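PDB 5CDD: structural polyprotein, VP3 from Israeli acute paralysis virus, which probably serves as a structural subunit of the viral capsid, this chain being the VP3 segment of the longer structural polyprotein. Local coordinates for residues B[67-72]-B[81-86]; B[85-90]-B[162-167]. One frame throughout, in Å; residues are numbered along the deposited sequence.

Overall arrangement
Both contacts involve the single connection between strand 64-72 of one jelly-roll sheet and strand 90-92 of the other. Interaction 1 lays the middle of that loop back against strand 64-72; interaction 2 continues from its second half to segment 162-167, which carries the short strand 164-166, much later in the chain, beyond strand 150-159. D85 and D86 belong to both, and the centres lie about 11 Å apart on the same side of the chain's centre. They also meet directly: L69 CD1 is 3.6 Å from G88 O, and the H67 ring packs on W87 and G88. The connection between the two sheets is thereby packed against both strand 64-72 and the 162-167 region.

Interaction 1 of 2, residues B[67-72]-B[81-86]; sequences HVLTWK and IANGDD
The side-chain amide of N83 makes a weak hydrogen bond through ND2 to W87 O and at the same time lies under the end of L69. The leucine methyl CD2 sits above the flat amide group, 3.6 Å from N83 CG and 3.7 Å from N83 OD1, so it covers a face and does not approach the rim. A chi1 of -177° sends the amide toward the strand, and chi2 of 58° turns its face to the methyl; the two side chains cross at about a right angle.

No hydrogen bond joins the two segments; packing of L69 and I81 holds them. The isoleucine's branches divide the work. CG2 comes in beside the strand, 4.1 Å from L69 CB and with T70 O as a neighbour at 3.9 Å, while CD1 at the end of the longer branch reaches the W71 indole obliquely, 4.3 Å from W71 CG. Beyond N83 the chain folds into a type II' turn that ends at D86, closed by a weak bond of 3.4 Å from D86 N to N83 O; G84 supplies the positive phi of 75° at its second position. H67, at the start of the segment, bonds through NE2 to Y98 OH.

In the jelly roll this is the loop after strand 64-72 folding back on it. Strand 64-72 pairs antiparallel with 255-265, whereas I81 bonds through its backbone to I240 of strand 236-247 in the facing sheet. I81 and W71 both pack on L153 of strand 150-159, within the core between the two sheets.

Interaction 2 of 2, residues B[85-90]-B[162-167]; sequences DDWGGV and IPVKPT
The backbones of 85-90 and 162-167 stay well apart, with V90 CA and I162 CA the closest pair at 8.9 Å and no hydrogen bond between them, so side chains alone bridge the gap. W87 does most of this. Its six-membered ring meets the other segment edge-on: V164 CG1 lies near the ring plane, 3.5 Å from W87 CH2, and I162 CG2 comes to the neighbouring corner, 3.8 Å from W87 CZ3. The indole extends to them because CG is turned beside the backbone N, anti to the carbonyl carbon (chi1 -48°), and the ring then stands nearly perpendicular at chi2 (88°). V90 adds a looser touch, with its CG1 4.3 Å from I162 CG2, so that one isoleucine methyl is shared by the tryptophan and the valine.

G88 N donates to V90 O at 3.0 Å, a short bond within the loop. W87 has other partners too: a weak hydrogen bond from NE1 to I171 O and an edge-to-face contact with the ring of Y98. Farther along, D85 OD2 and K165 NZ are 5.2 Å apart, too far to bond, although the opposite charges probably attract; K165 forms its salt bridge with D176.

Segment 162-167 follows strand 150-159 and pairs weakly, around 164-166, with strand 171-173, whose P173 touches both W87 and V90. F237 of strand 236-247 is packed by V90, I162 and P163, so the contact sits beside the edge strand 90-92 of the four-stranded sheet.

Interaction 1 of 2, residues B[67-72]-B[81-86]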
# COMPACT_ATOMS: atom_id res chain seq x y z
N HIS B 67 16.24 52.55 -31.66
CA HIS B 67 16.49 53.89 -32.18
C HIS B 67 17.95 54.20 -32.46
O HIS B 67 18.85 53.69 -31.79
CB HIS B 67 15.96 54.94 -31.20
CG HIS B 67 14.53 54.75 -30.81
ND1 HIS B 67 13.50 54.79 -31.72
CD2 HIS B 67 13.97 54.51 -29.60
CE1 HIS B 67 12.36 54.58 -31.09
NE2 HIS B 67 12.61 54.41 -29.80
N VAL B 68 18.17 55.06 -33.45
CA VAL B 68 19.50 55.52 -33.83
C VAL B 68 19.28 57.00 -34.13
O VAL B 68 19.11 57.41 -35.28
CB VAL B 68 20.03 54.82 -35.11
CG1 VAL B 68 21.40 55.36 -35.46
CG2 VAL B 68 20.11 53.32 -34.88
N LEU B 69 19.27 57.80 -33.06
CA LEU B 69 19.04 59.24 -33.16
C LEU B 69 20.25 60.04 -33.64
O LEU B 69 21.37 59.54 -33.66
CB LEU B 69 18.60 59.77 -31.80
CG LEU B 69 17.50 58.99 -31.08
CD1 LEU B 69 17.34 59.54 -29.67
CD2 LEU B 69 16.19 59.09 -31.85
N THR B 70 19.99 61.28 -34.03
CA THR B 70 21.04 62.18 -34.50
C THR B 70 21.09 63.39 -33.58
O THR B 70 20.11 64.14 -33.47
CB THR B 70 20.79 62.66 -35.95
OG1 THR B 70 20.72 61.54 -36.83
CG2 THR B 70 21.93 63.57 -36.40
N TRP B 71 22.21 63.58 -32.91
CA TRP B 71 22.38 64.71 -32.01
C TRP B 71 23.37 65.68 -32.65
O TRP B 71 24.54 65.37 -32.83
CB TRP B 71 22.89 64.22 -30.65
CG TRP B 71 23.04 65.30 -29.62
CD1 TRP B 71 22.45 66.53 -29.62
CD2 TRP B 71 23.81 65.23 -28.41
NE1 TRP B 71 22.80 67.23 -28.49
CE2 TRP B 71 23.63 66.45 -27.73
CE3 TRP B 71 24.63 64.24 -27.84
CZ2 TRP B 71 24.24 66.72 -26.50
CZ3 TRP B 71 25.23 64.51 -26.61
CH2 TRP B 71 25.04 65.74 -25.96
N LYS B 72 22.87 66.86 -32.99
CA LYS B 72 23.68 67.89 -33.64
C LYS B 72 24.13 68.95 -32.65
O LYS B 72 23.53 69.13 -31.59
CB LYS B 72 22.87 68.58 -34.74
CG LYS B 72 22.21 67.63 -35.71
CD LYS B 72 21.27 68.37 -36.63
CE LYS B 72 20.52 67.41 -37.53
NZ LYS B 72 19.53 68.11 -38.39
N ILE B 81 15.42 65.29 -28.00
CA ILE B 81 16.08 65.12 -29.29
C ILE B 81 15.08 64.80 -30.39
O ILE B 81 14.38 63.78 -30.34
CB ILE B 81 17.13 64.00 -29.24
CG1 ILE B 81 18.34 64.50 -28.46
CG2 ILE B 81 17.51 63.57 -30.65
CD1 ILE B 81 19.39 63.48 -28.22
N ALA B 82 15.02 65.66 -31.40
CA ALA B 82 14.10 65.47 -32.51
C ALA B 82 14.46 64.28 -33.37
O ALA B 82 15.63 64.06 -33.69
CB ALA B 82 14.07 66.72 -33.38
N ASN B 83 13.44 63.51 -33.73
CA ASN B 83 13.60 62.33 -34.56
C ASN B 83 12.35 62.28 -35.43
O ASN B 83 11.69 61.25 -35.56
CB ASN B 83 13.69 61.07 -33.69
CG ASN B 83 13.92 59.82 -34.49
OD1 ASN B 83 14.90 59.71 -35.22
ND2 ASN B 83 13.01 58.86 -34.37
N GLY B 84 12.05 63.43 -36.02
CA GLY B 84 10.86 63.54 -36.83
C GLY B 84 9.73 63.61 -35.83
O GLY B 84 9.90 64.16 -34.74
N ASP B 85 8.58 63.04 -36.17
CA ASP B 85 7.45 63.03 -35.26
C ASP B 85 7.29 61.64 -34.66
O ASP B 85 6.21 61.27 -34.20
CB ASP B 85 6.17 63.46 -35.99
CG ASP B 85 6.08 64.97 -36.17
OD1 ASP B 85 7.11 65.59 -36.48
OD2 ASP B 85 4.97 65.53 -36.01
N ASP B 86 8.38 60.87 -34.67
CA ASP B 86 8.37 59.53 -34.10
C ASP B 86 8.98 59.53 -32.71
O ASP B 86 9.30 60.58 -32.16
CB ASP B 86 9.17 58.55 -34.96
CG ASP B 86 8.70 58.49 -36.39
OD1 ASP B 86 7.47 58.50 -36.62
OD2 ASP B 86 9.56 58.42 -37.29

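Interaction 2 of 2, residues B[85-90]-B[162-167]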
# COMPACT_ATOMS: atom_id res chain seq x y z
N ASP B 85 8.58 63.04 -36.17
CA ASP B 85 7.45 63.03 -35.26
C ASP B 85 7.29 61.64 -34.66
O ASP B 85 6.21 61.27 -34.20
CB ASP B 85 6.17 63.46 -35.99
CG ASP B 85 6.08 64.97 -36.17
OD1 ASP B 85 7.11 65.59 -36.48
OD2 ASP B 85 4.97 65.53 -36.01
N ASP B 86 8.38 60.87 -34.67
CA ASP B 86 8.37 59.53 -34.10
C ASP B 86 8.98 59.53 -32.71
O ASP B 86 9.30 60.58 -32.16
CB ASP B 86 9.17 58.55 -34.96
CG ASP B 86 8.70 58.49 -36.39
OD1 ASP B 86 7.47 58.50 -36.62
OD2 ASP B 86 9.56 58.42 -37.29
N TRP B 87 9.10 58.33 -32.16
CA TRP B 87 9.67 58.10 -30.84
C TRP B 87 11.19 57.92 -30.85
O TRP B 87 11.80 57.65 -31.89
CB TRP B 87 9.01 56.88 -30.18
CG TRP B 87 7.52 56.90 -30.25
CD1 TRP B 87 6.74 56.41 -31.26
CD2 TRP B 87 6.62 57.43 -29.26
NE1 TRP B 87 5.41 56.60 -30.96
CE2 TRP B 87 5.31 57.23 -29.75
CE3 TRP B 87 6.79 58.05 -28.03
CZ2 TRP B 87 4.18 57.63 -29.03
CZ3 TRP B 87 5.67 58.45 -27.32
CH2 TRP B 87 4.38 58.24 -27.82
N GLY B 88 11.79 58.08 -29.67
CA GLY B 88 13.22 57.92 -29.46
C GLY B 88 13.72 59.03 -28.55
O GLY B 88 14.45 58.77 -27.59
N GLY B 89 13.32 60.26 -28.84
CA GLY B 89 13.68 61.38 -28.00
C GLY B 89 12.90 61.09 -26.73
O GLY B 89 13.35 61.30 -25.60
N VAL B 90 11.70 60.59 -26.98
CA VAL B 90 10.71 60.22 -25.97
C VAL B 90 10.44 58.73 -26.18
O VAL B 90 9.98 58.31 -27.24
CB VAL B 90 9.39 60.99 -26.15
CG1 VAL B 90 8.42 60.61 -25.04
CG2 VAL B 90 9.65 62.49 -26.12
N ILE B 162 1.58 59.60 -21.37
CA ILE B 162 2.62 60.16 -22.23
C ILE B 162 2.02 61.22 -23.15
O ILE B 162 1.09 60.95 -23.90
CB ILE B 162 3.25 59.06 -23.11
CG1 ILE B 162 3.70 57.89 -22.23
CG2 ILE B 162 4.42 59.62 -23.89
CD1 ILE B 162 4.20 56.69 -23.02
N PRO B 163 2.55 62.46 -23.08
CA PRO B 163 2.03 63.53 -23.94
C PRO B 163 2.19 63.11 -25.40
O PRO B 163 3.32 62.97 -25.88
CB PRO B 163 2.92 64.72 -23.58
CG PRO B 163 3.26 64.46 -22.15
CD PRO B 163 3.56 62.98 -22.16
N VAL B 164 1.08 62.91 -26.10
CA VAL B 164 1.16 62.47 -27.49
C VAL B 164 0.37 63.31 -28.48
O VAL B 164 -0.44 64.15 -28.11
CB VAL B 164 0.69 61.00 -27.63
CG1 VAL B 164 1.59 60.08 -26.82
CG2 VAL B 164 -0.75 60.88 -27.18
N LYS B 165 0.65 63.07 -29.76
CA LYS B 165 -0.02 63.75 -30.86
C LYS B 165 -0.57 62.66 -31.78
O LYS B 165 0.08 62.27 -32.75
CB LYS B 165 0.97 64.62 -31.64
CG LYS B 165 1.54 65.79 -30.86
CD LYS B 165 2.60 66.53 -31.67
CE LYS B 165 3.27 67.63 -30.86
NZ LYS B 165 4.43 68.24 -31.57
N PRO B 166 -1.76 62.13 -31.46
CA PRO B 166 -2.37 61.08 -32.28
C PRO B 166 -2.50 61.48 -33.74
O PRO B 166 -2.62 62.66 -34.07
CB PRO B 166 -3.73 60.88 -31.61
CG PRO B 166 -3.43 61.16 -30.18
CD PRO B 166 -2.58 62.41 -30.27
N THR B 167 -2.46 60.49 -34.62
CA THR B 167 -2.57 60.72 -36.06
C THR B 167 -3.73 59.88 -36.58
O THR B 167 -4.23 59.00 -35.87
CB THR B 167 -1.27 60.31 -36.79
OG1 THR B 167 -0.18 61.09 -36.29
CG2 THR B 167 -1.40 60.52 -38.29